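Local coordinates for protein putative modulator of DNA gyrase (Bacteroides thetaiotaomicron, PDB 1VPB) that probably acts as a metallopeptidase of the PmbA/TldD type (peptidase family U62), at residues Leu21-Asn32 and Arg87-Ile98; Val111-Tyr119 and Arg175-Gly183. One frame throughout, in Å; residues are numbered along the deposited sequence.

Interaction 1 of 2, residues Leu21-Asn32 and Arg87-Ile98; sequences LAQWAMDYALKN and RKELETFIKNGI
Arg-87 lays its side chain over one face of the Trp-24 indole. Its CD stands almost directly above the five-membered ring, 3.9 Å from the centroid, and the guanidinium then lies flat against the ring system with the two planes 27° apart. The cation-pi contact this makes is off-centre, with CZ 4.3 Å from the same centroid, and because the arginine is poorly ordered its grip is probably loose. The six-membered end of the indole pushes on into the other helix: CZ2 meets Glu-91 CG edge-on at 3.6 Å, while CZ3 rests against Leu-90 CD1 at 3.7 Å. Trp-24 is thus a knob in a hole formed by Arg-87, Leu-90, Glu-91 and Ile-94, and Ile-94 is the reciprocal knob, set among Trp-24, Ala-25, Tyr-28 and Ala-29. This is knobs-into-holes packing between helices 16-31 and 87-101, whose segments 21-31 and 87-98 run in broadly the same direction and cross at -43°. One turn beyond Trp-24, Tyr-28 has CG anti to its own N (chi1 -174°), which carries the ring across to Glu-91. Glu-91 CG covers one face of that ring, and Ile-94 CG2 abuts its edge, 3.7 Å from CD2. Asn-32 ND2 sits over the other face, held there by a 2.9 Å bond to Tyr-28 O at the end of the helix. A water lies 2.7 Å from Tyr-28 OH and donates a weak bond to Glu-91 O. Strand 58-73 packs against the pair, with Leu-67 touching Ala-25 and Leu-90, and Leu-71 and Val-73 touching Ile-98.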
loop_
_atom_site.group_PDB
_atom_site.type_symbol
_atom_site.label_atom_id
_atom_site.label_comp_id
_atom_site.label_asym_id
_atom_site.label_seq_id
_atom_site.Cartn_x
_atom_site.Cartn_y
_atom_site.Cartn_z
ATOM N N LEU A 21 32.127 -1.330 -3.652
ATOM C CA LEU A 21 31.254 -2.518 -3.627
ATOM C C LEU A 21 30.317 -2.478 -4.834
ATOM O O LEU A 21 30.131 -3.493 -5.539
ATOM C CB LEU A 21 30.455 -2.582 -2.346
ATOM C CG LEU A 21 29.324 -3.646 -2.320
ATOM C CD1 LEU A 21 29.960 -4.994 -2.379
ATOM C CD2 LEU A 21 28.471 -3.479 -1.098
ATOM N N ALA A 22 29.793 -1.295 -5.138
ATOM C CA ALA A 22 28.932 -1.159 -6.335
ATOM C C ALA A 22 29.689 -1.425 -7.613
ATOM O O ALA A 22 29.171 -2.079 -8.530
ATOM C CB ALA A 22 28.298 0.185 -6.387
ATOM N N GLN A 23 30.947 -0.978 -7.682
ATOM C CA GLN A 23 31.762 -1.142 -8.851
ATOM C C GLN A 23 32.112 -2.628 -9.012
ATOM O O GLN A 23 32.144 -3.135 -10.136
ATOM C CB GLN A 23 33.036 -0.278 -8.730
ATOM C CG GLN A 23 32.787 1.232 -8.934
ATOM C CD GLN A 23 33.902 2.096 -8.293
ATOM O OE1 GLN A 23 35.022 1.594 -8.026
ATOM N NE2 GLN A 23 33.581 3.363 -8.016
ATOM N N TRP A 24 32.350 -3.300 -7.896
ATOM C CA TRP A 24 32.650 -4.746 -7.896
ATOM C C TRP A 24 31.430 -5.516 -8.434
ATOM O O TRP A 24 31.576 -6.362 -9.323
ATOM C CB TRP A 24 32.993 -5.212 -6.502
ATOM C CG TRP A 24 33.040 -6.716 -6.442
ATOM C CD1 TRP A 24 34.112 -7.509 -6.694
ATOM C CD2 TRP A 24 31.938 -7.592 -6.186
ATOM N NE1 TRP A 24 33.754 -8.833 -6.603
ATOM C CE2 TRP A 24 32.427 -8.911 -6.263
ATOM C CE3 TRP A 24 30.601 -7.392 -5.836
ATOM C CZ2 TRP A 24 31.612 -10.025 -6.061
ATOM C CZ3 TRP A 24 29.796 -8.492 -5.623
ATOM C CH2 TRP A 24 30.301 -9.798 -5.747
ATOM N N ALA A 25 30.232 -5.124 -8.002
ATOM C CA ALA A 25 28.998 -5.793 -8.435
ATOM C C ALA A 25 28.767 -5.605 -9.917
ATOM O O ALA A 25 28.378 -6.556 -10.597
ATOM C CB ALA A 25 27.790 -5.335 -7.630
ATOM N N MET A 26 29.011 -4.382 -10.429
ATOM C CA MET A 26 28.905 -4.123 -11.865
ATOM C C MET A 26 29.840 -5.061 -12.638
ATOM O O MET A 26 29.473 -5.720 -13.620
ATOM C CB MET A 26 29.245 -2.654 -12.143
ATOM C CG MET A 26 29.356 -2.335 -13.578
ATOM S SD MET A 26 27.785 -2.464 -14.438
ATOM C CE MET A 26 27.193 -0.858 -13.981
ATOM N N ASP A 27 31.107 -5.056 -12.220
ATOM C CA ASP A 27 32.133 -5.846 -12.892
ATOM C C ASP A 27 31.761 -7.333 -12.856
ATOM O O ASP A 27 31.908 -8.016 -13.876
ATOM C CB ASP A 27 33.495 -5.560 -12.251
ATOM C CG ASP A 27 34.584 -6.438 -12.792
ATOM O OD1 ASP A 27 35.033 -6.150 -13.926
ATOM O OD2 ASP A 27 35.023 -7.420 -12.151
ATOM N N TYR A 28 31.287 -7.799 -11.726
ATOM C CA TYR A 28 30.930 -9.218 -11.558
ATOM C C TYR A 28 29.799 -9.552 -12.523
ATOM O O TYR A 28 29.836 -10.584 -13.237
ATOM C CB TYR A 28 30.527 -9.499 -10.114
ATOM C CG TYR A 28 30.299 -10.989 -9.886
ATOM C CD1 TYR A 28 31.363 -11.861 -9.640
ATOM C CD2 TYR A 28 29.025 -11.509 -10.020
ATOM C CE1 TYR A 28 31.140 -13.234 -9.487
ATOM C CE2 TYR A 28 28.792 -12.848 -9.862
ATOM C CZ TYR A 28 29.853 -13.705 -9.612
ATOM O OH TYR A 28 29.518 -15.052 -9.507
ATOM N N ALA A 29 28.770 -8.706 -12.563
ATOM C CA ALA A 29 27.666 -8.960 -13.502
ATOM C C ALA A 29 28.142 -9.031 -14.971
ATOM O O ALA A 29 27.713 -9.881 -15.766
ATOM C CB ALA A 29 26.579 -7.849 -13.342
ATOM N N LEU A 30 29.021 -8.096 -15.374
ATOM C CA LEU A 30 29.501 -8.013 -16.736
ATOM C C LEU A 30 30.405 -9.180 -17.117
ATOM O O LEU A 30 30.340 -9.652 -18.265
ATOM C CB LEU A 30 30.250 -6.713 -16.968
ATOM C CG LEU A 30 29.355 -5.446 -16.956
ATOM C CD1 LEU A 30 30.269 -4.203 -16.986
ATOM C CD2 LEU A 30 28.293 -5.433 -18.015
ATOM N N LYS A 31 31.126 -9.684 -16.156
ATOM C CA LYS A 31 32.037 -10.809 -16.391
ATOM C C LYS A 31 31.314 -12.150 -16.364
ATOM O O LYS A 31 31.877 -13.162 -16.783
ATOM C CB LYS A 31 33.135 -10.830 -15.338
ATOM C CG LYS A 31 34.137 -9.698 -15.559
ATOM C CD LYS A 31 35.211 -9.646 -14.437
ATOM N N ASN A 32 30.088 -12.195 -15.867
ATOM C CA ASN A 32 29.366 -13.481 -15.645
ATOM C C ASN A 32 28.030 -13.602 -16.396
ATOM O O ASN A 32 27.213 -14.419 -15.992
ATOM C CB ASN A 32 29.157 -13.684 -14.166
ATOM C CG ASN A 32 30.427 -14.074 -13.456
ATOM O OD1 ASN A 32 30.844 -15.226 -13.554
ATOM N ND2 ASN A 32 31.094 -13.121 -12.829
ATOM N N ARG A 87 30.329 -10.390 -0.190
ATOM C CA ARG A 87 30.602 -10.650 -1.598
ATOM C C ARG A 87 30.291 -12.135 -1.949
ATOM O O ARG A 87 29.726 -12.411 -3.005
ATOM C CB ARG A 87 32.014 -10.160 -1.993
ATOM C CG ARG A 87 32.108 -8.609 -2.095
ATOM C CD ARG A 87 33.469 -8.033 -2.576
ATOM N NE ARG A 87 33.547 -6.568 -2.375
ATOM C CZ ARG A 87 34.437 -5.731 -2.947
ATOM N NH1 ARG A 87 35.366 -6.173 -3.791
ATOM N NH2 ARG A 87 34.389 -4.425 -2.671
ATOM N N LYS A 88 30.535 -13.072 -1.034
ATOM C CA LYS A 88 30.238 -14.487 -1.326
ATOM C C LYS A 88 28.750 -14.745 -1.621
ATOM O O LYS A 88 28.399 -15.468 -2.591
ATOM C CB LYS A 88 30.694 -15.407 -0.182
ATOM N N GLU A 89 27.877 -14.172 -0.795
ATOM C CA GLU A 89 26.461 -14.308 -1.046
ATOM C C GLU A 89 26.041 -13.439 -2.247
ATOM O O GLU A 89 25.140 -13.849 -2.983
ATOM C CB GLU A 89 25.596 -14.020 0.174
ATOM C CG GLU A 89 25.715 -12.635 0.757
ATOM C CD GLU A 89 25.160 -12.551 2.179
ATOM O OE1 GLU A 89 24.483 -13.526 2.616
ATOM O OE2 GLU A 89 25.407 -11.493 2.836
ATOM N N LEU A 90 26.660 -12.276 -2.444
ATOM C CA LEU A 90 26.328 -11.457 -3.626
ATOM C C LEU A 90 26.688 -12.171 -4.901
ATOM O O LEU A 90 25.965 -12.082 -5.900
ATOM C CB LEU A 90 27.033 -10.070 -3.649
ATOM C CG LEU A 90 26.402 -8.934 -2.878
ATOM C CD1 LEU A 90 27.338 -7.730 -2.955
ATOM C CD2 LEU A 90 25.048 -8.582 -3.426
ATOM N N GLU A 91 27.819 -12.863 -4.929
ATOM C CA GLU A 91 28.205 -13.630 -6.146
ATOM C C GLU A 91 27.105 -14.611 -6.564
ATOM O O GLU A 91 26.684 -14.662 -7.734
ATOM C CB GLU A 91 29.532 -14.391 -5.935
ATOM C CG GLU A 91 30.763 -13.474 -5.872
ATOM C CD GLU A 91 32.085 -14.199 -5.719
ATOM O OE1 GLU A 91 32.054 -15.434 -5.522
ATOM O OE2 GLU A 91 33.150 -13.546 -5.858
ATOM N N THR A 92 26.638 -15.396 -5.606
ATOM C CA THR A 92 25.558 -16.348 -5.860
ATOM C C THR A 92 24.280 -15.658 -6.288
ATOM O O THR A 92 23.635 -16.130 -7.232
ATOM C CB THR A 92 25.292 -17.142 -4.583
ATOM O OG1 THR A 92 26.463 -17.907 -4.325
ATOM C CG2 THR A 92 24.161 -18.175 -4.775
ATOM N N PHE A 93 23.906 -14.588 -5.583
ATOM C CA PHE A 93 22.682 -13.890 -5.873
ATOM C C PHE A 93 22.698 -13.314 -7.290
ATOM O O PHE A 93 21.702 -13.391 -8.032
ATOM C CB PHE A 93 22.464 -12.757 -4.850
ATOM C CG PHE A 93 21.133 -12.066 -4.987
ATOM C CD1 PHE A 93 19.940 -12.744 -4.773
ATOM C CD2 PHE A 93 21.088 -10.779 -5.362
ATOM C CE1 PHE A 93 18.738 -12.111 -4.953
ATOM C CE2 PHE A 93 19.890 -10.126 -5.497
ATOM C CZ PHE A 93 18.745 -10.762 -5.270
ATOM N N ILE A 94 23.806 -12.654 -7.643
ATOM C CA ILE A 94 23.924 -12.048 -8.987
ATOM C C ILE A 94 23.942 -13.131 -10.058
ATOM O O ILE A 94 23.251 -13.027 -11.039
ATOM C CB ILE A 94 25.190 -11.159 -9.074
ATOM C CG1 ILE A 94 24.977 -9.954 -8.138
ATOM C CG2 ILE A 94 25.404 -10.645 -10.452
ATOM C CD1 ILE A 94 26.252 -9.131 -7.915
ATOM N N LYS A 95 24.742 -14.175 -9.865
ATOM C CA LYS A 95 24.804 -15.209 -10.909
ATOM C C LYS A 95 23.456 -15.865 -11.096
ATOM O O LYS A 95 23.054 -16.159 -12.249
ATOM C CB LYS A 95 25.907 -16.215 -10.568
ATOM C CG LYS A 95 26.145 -17.287 -11.641
ATOM C CD LYS A 95 26.519 -16.692 -13.046
ATOM C CE LYS A 95 27.295 -17.719 -13.899
ATOM N NZ LYS A 95 26.528 -19.010 -13.938
ATOM N N ASN A 96 22.753 -16.134 -10.003
ATOM C CA ASN A 96 21.424 -16.719 -10.094
ATOM C C ASN A 96 20.466 -15.790 -10.805
ATOM O O ASN A 96 19.686 -16.264 -11.595
ATOM C CB ASN A 96 20.894 -17.099 -8.727
ATOM C CG ASN A 96 21.602 -18.328 -8.174
ATOM O OD1 ASN A 96 22.335 -19.043 -8.908
ATOM N ND2 ASN A 96 21.382 -18.609 -6.890
ATOM N N GLY A 97 20.561 -14.473 -10.562
ATOM C CA GLY A 97 19.757 -13.502 -11.261
ATOM C C GLY A 97 19.995 -13.479 -12.771
ATOM O O GLY A 97 19.045 -13.446 -13.565
ATOM N N ILE A 98 21.268 -13.575 -13.141
ATOM C CA ILE A 98 21.655 -13.588 -14.554
ATOM C C ILE A 98 21.071 -14.822 -15.250
ATOM O O ILE A 98 20.435 -14.733 -16.295
ATOM C CB ILE A 98 23.203 -13.532 -14.687
ATOM C CG1 ILE A 98 23.725 -12.169 -14.268
ATOM C CG2 ILE A 98 23.624 -13.841 -16.087
ATOM C CD1 ILE A 98 25.239 -12.047 -14.152
HETATM O O HOH W 1 28.513 -17.401 -8.684
#

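Interaction 2 of 2, residues Val111-Tyr119 and Arg175-Gly183; sequences VLADPSRYY and RLISNGFEG
Tyr-118 OH donates to Asn-179 OD1 across a short 2.5 Å, arriving in the carbonyl plane on a lone pair. The phenol ring and the amide stand nearly perpendicular, at 84°, with OD1 at the ring's edge. The other end of the same amide is used too: ND2 gives a hydrogen to Ala-113 O at 2.9 Å, lying in line with that carbonyl although the N-H itself is bent (138°). Both amide ends are therefore fixed by the 111-119 loop, and the rotation of the group is settled. Asn-179 CG sits between its backbone N and carbonyl carbon (chi1 68°), which turns the amide toward the loop. Apolar groups close round this bond. Leu-112 CD1 packs 3.6 Å from Asn-179 CG and 3.8 Å from Ile-177 CG2, and Pro-115 CB lies 3.6 Å from Asn-179 O. Phe-181 CB stands over one face of the Tyr-118 ring, 4.0 Å from its centroid, and the two rings meet obliquely; Phe-309 adds an edge-to-face contact to Phe-181. A phenylalanine in place of Tyr-118 would probably keep much of this packing but leave Asn-179 OD1 without its donor and the amide freer to turn. On the loop side, Asp-114 OD1 accepts from Ser-116 N in an Asx turn at the start of the 3-10 segment 115-117. On the other side, Ile-177 O takes both Gly-180 N and Phe-181 N, the latter at 3.2 Å, and Gly-180 has backbone angles that call for glycine. Asn-179 thus projects from the tip of a beta-hairpin, strands 159-177 and 181-198, whose tight turn closes with a G1 beta bulge.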
loop_
_atom_site.group_PDB
_atom_site.type_symbol
_atom_site.label_atom_id
_atom_site.label_comp_id
_atom_site.label_asym_id
_atom_site.label_seq_id
_atom_site.Cartn_x
_atom_site.Cartn_y
_atom_site.Cartn_z
ATOM N N VAL A 111 17.186 -1.652 -24.014
ATOM C CA VAL A 111 18.521 -1.238 -24.337
ATOM C C VAL A 111 18.954 -0.104 -23.411
ATOM O O VAL A 111 18.149 0.511 -22.756
ATOM C CB VAL A 111 18.638 -0.769 -25.808
ATOM C CG1 VAL A 111 18.339 -1.920 -26.761
ATOM C CG2 VAL A 111 17.763 0.437 -26.038
ATOM N N LEU A 112 20.253 0.098 -23.327
ATOM C CA LEU A 112 20.773 1.241 -22.565
ATOM C C LEU A 112 20.575 2.478 -23.423
ATOM O O LEU A 112 20.498 2.424 -24.654
ATOM C CB LEU A 112 22.251 1.044 -22.237
ATOM C CG LEU A 112 22.643 -0.084 -21.235
ATOM C CD1 LEU A 112 24.091 0.004 -20.815
ATOM C CD2 LEU A 112 21.802 -0.053 -20.070
ATOM N N ALA A 113 20.433 3.596 -22.735
ATOM C CA ALA A 113 20.373 4.891 -23.434
ATOM C C ALA A 113 21.688 5.181 -24.173
ATOM O O ALA A 113 22.749 4.692 -23.810
ATOM C CB ALA A 113 20.116 5.998 -22.411
ATOM N N ASP A 114 21.610 6.039 -25.188
ATOM C CA ASP A 114 22.766 6.570 -25.870
ATOM C C ASP A 114 23.537 7.393 -24.816
ATOM O O ASP A 114 22.930 8.313 -24.225
ATOM C CB ASP A 114 22.271 7.500 -26.951
ATOM C CG ASP A 114 23.367 8.252 -27.696
ATOM O OD1 ASP A 114 24.533 8.414 -27.293
ATOM O OD2 ASP A 114 23.069 8.734 -28.805
ATOM N N PRO A 115 24.790 7.106 -24.565
ATOM C CA PRO A 115 25.506 7.800 -23.476
ATOM C C PRO A 115 25.770 9.275 -23.709
ATOM O O PRO A 115 26.045 9.970 -22.724
ATOM C CB PRO A 115 26.792 6.991 -23.326
ATOM C CG PRO A 115 26.949 6.425 -24.640
ATOM C CD PRO A 115 25.667 6.141 -25.216
ATOM N N SER A 116 25.524 9.733 -24.923
ATOM C CA SER A 116 25.633 11.178 -25.243
ATOM C C SER A 116 24.514 11.950 -24.495
ATOM O O SER A 116 24.661 13.165 -24.219
ATOM C CB SER A 116 25.555 11.396 -26.733
ATOM O OG SER A 116 24.265 11.243 -27.195
ATOM N N ARG A 117 23.441 11.227 -24.111
ATOM C CA ARG A 117 22.335 11.803 -23.346
ATOM C C ARG A 117 22.506 11.863 -21.841
ATOM O O ARG A 117 21.667 12.444 -21.165
ATOM C CB ARG A 117 21.052 11.009 -23.618
ATOM C CG ARG A 117 20.664 10.949 -25.046
ATOM C CD ARG A 117 19.447 10.071 -25.277
ATOM N NE ARG A 117 18.300 10.644 -24.610
ATOM C CZ ARG A 117 17.375 9.935 -23.907
ATOM N NH1 ARG A 117 17.355 8.588 -23.849
ATOM N NH2 ARG A 117 16.422 10.602 -23.344
ATOM N N TYR A 118 23.536 11.225 -21.280
ATOM C CA TYR A 118 23.704 11.191 -19.867
ATOM C C TYR A 118 24.106 12.534 -19.255
ATOM O O TYR A 118 24.756 13.338 -19.930
ATOM C CB TYR A 118 24.797 10.214 -19.527
ATOM C CG TYR A 118 24.465 8.739 -19.756
ATOM C CD1 TYR A 118 23.172 8.270 -19.595
ATOM C CD2 TYR A 118 25.472 7.831 -20.096
ATOM C CE1 TYR A 118 22.895 6.894 -19.738
ATOM C CE2 TYR A 118 25.206 6.480 -20.191
ATOM C CZ TYR A 118 23.938 6.024 -20.013
ATOM O OH TYR A 118 23.588 4.630 -20.153
ATOM N N TYR A 119 23.716 12.736 -18.020
ATOM C CA TYR A 119 24.300 13.830 -17.230
ATOM C C TYR A 119 25.810 13.686 -17.200
ATOM O O TYR A 119 26.382 12.683 -16.810
ATOM C CB TYR A 119 23.718 13.884 -15.860
ATOM C CG TYR A 119 24.317 14.969 -14.978
ATOM C CD1 TYR A 119 24.227 16.299 -15.353
ATOM C CD2 TYR A 119 24.865 14.676 -13.763
ATOM C CE1 TYR A 119 24.749 17.270 -14.507
ATOM C CE2 TYR A 119 25.366 15.660 -12.933
ATOM C CZ TYR A 119 25.290 16.965 -13.359
ATOM O OH TYR A 119 25.829 17.979 -12.565
ATOM N N ARG A 175 24.840 5.485 -8.503
ATOM C CA ARG A 175 24.319 4.817 -9.694
ATOM C C ARG A 175 25.489 4.576 -10.632
ATOM O O ARG A 175 26.375 5.439 -10.779
ATOM C CB ARG A 175 23.254 5.721 -10.305
ATOM C CG ARG A 175 22.787 5.338 -11.677
ATOM C CD ARG A 175 21.258 5.421 -11.922
ATOM N NE ARG A 175 20.618 4.186 -11.518
ATOM C CZ ARG A 175 20.934 2.990 -11.989
ATOM N NH1 ARG A 175 21.829 2.866 -12.947
ATOM N NH2 ARG A 175 20.324 1.910 -11.533
ATOM N N LEU A 176 25.503 3.389 -11.268
ATOM C CA LEU A 176 26.449 3.044 -12.286
ATOM C C LEU A 176 25.706 2.386 -13.445
ATOM O O LEU A 176 24.775 1.598 -13.199
ATOM C CB LEU A 176 27.443 2.009 -11.739
ATOM C CG LEU A 176 28.385 2.415 -10.622
ATOM C CD1 LEU A 176 29.196 1.184 -10.116
ATOM C CD2 LEU A 176 29.281 3.525 -11.068
ATOM N N ILE A 177 26.083 2.723 -14.661
ATOM C CA ILE A 177 25.544 2.094 -15.868
ATOM C C ILE A 177 26.714 1.695 -16.717
ATOM O O ILE A 177 27.644 2.465 -16.883
ATOM C CB ILE A 177 24.549 2.981 -16.602
ATOM C CG1 ILE A 177 23.460 3.491 -15.642
ATOM C CG2 ILE A 177 23.948 2.275 -17.786
ATOM C CD1 ILE A 177 22.496 4.457 -16.342
ATOM N N SER A 178 26.712 0.462 -17.261
ATOM C CA SER A 178 27.918 -0.075 -17.875
ATOM C C SER A 178 28.463 0.574 -19.156
ATOM O O SER A 178 29.557 0.198 -19.605
ATOM C CB SER A 178 27.682 -1.584 -18.172
ATOM O OG SER A 178 26.580 -1.794 -18.990
ATOM N N ASN A 179 27.683 1.413 -19.808
ATOM C CA ASN A 179 28.140 2.155 -20.982
ATOM C C ASN A 179 28.586 3.596 -20.602
ATOM O O ASN A 179 28.643 4.458 -21.494
ATOM C CB ASN A 179 27.133 2.152 -22.100
ATOM C CG ASN A 179 25.881 2.947 -21.781
ATOM O OD1 ASN A 179 25.666 3.244 -20.602
ATOM N ND2 ASN A 179 25.117 3.325 -22.832
ATOM N N GLY A 180 28.927 3.793 -19.353
ATOM C CA GLY A 180 29.731 4.954 -18.958
ATOM C C GLY A 180 28.964 6.020 -18.198
ATOM O O GLY A 180 29.170 7.221 -18.382
ATOM N N PHE A 181 28.129 5.601 -17.279
ATOM C CA PHE A 181 27.502 6.530 -16.342
ATOM C C PHE A 181 27.897 6.257 -14.894
ATOM O O PHE A 181 27.913 5.101 -14.451
ATOM C CB PHE A 181 26.001 6.533 -16.461
ATOM C CG PHE A 181 25.350 7.595 -15.570
ATOM C CD1 PHE A 181 25.522 8.953 -15.891
ATOM C CD2 PHE A 181 24.689 7.271 -14.433
ATOM C CE1 PHE A 181 24.973 9.938 -15.045
ATOM C CE2 PHE A 181 24.132 8.242 -13.568
ATOM C CZ PHE A 181 24.323 9.590 -13.871
ATOM N N GLU A 182 28.236 7.327 -14.134
ATOM C CA GLU A 182 28.389 7.266 -12.722
ATOM C C GLU A 182 27.743 8.527 -12.135
ATOM O O GLU A 182 28.036 9.658 -12.605
ATOM C CB GLU A 182 29.896 7.220 -12.344
ATOM C CG GLU A 182 30.160 7.271 -10.871
ATOM C CD GLU A 182 31.620 7.425 -10.522
ATOM O OE1 GLU A 182 32.307 8.122 -11.312
ATOM O OE2 GLU A 182 32.036 6.887 -9.474
ATOM N N GLY A 183 26.872 8.349 -11.179
ATOM C CA GLY A 183 26.164 9.483 -10.562
ATOM C C GLY A 183 25.819 9.274 -9.136
ATOM O O GLY A 183 25.688 8.154 -8.675
#

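From the N terminus, helix 16-31 leads into strands 36-52, 58-73 and 76-82, and helix 87-101 then returns to it; interaction 1 closes that loop. Only afterwards does the chain enter the 111-119 loop, pass helix 138-150 and follow strand 159-177 to the hairpin that closes interaction 2. The two closures follow in series, neither crossing nor nesting, with centres about 19 Å apart. They nevertheless meet: Met-26 CE of the first helix packs 3.5 Å from Leu-176 O of the hairpin strand. Interaction 1 joins two helices lying on the six-stranded antiparallel sheet, whereas interaction 2 ties that sheet's hairpin end to a loop also bonded to Gly-313 and Ala-315.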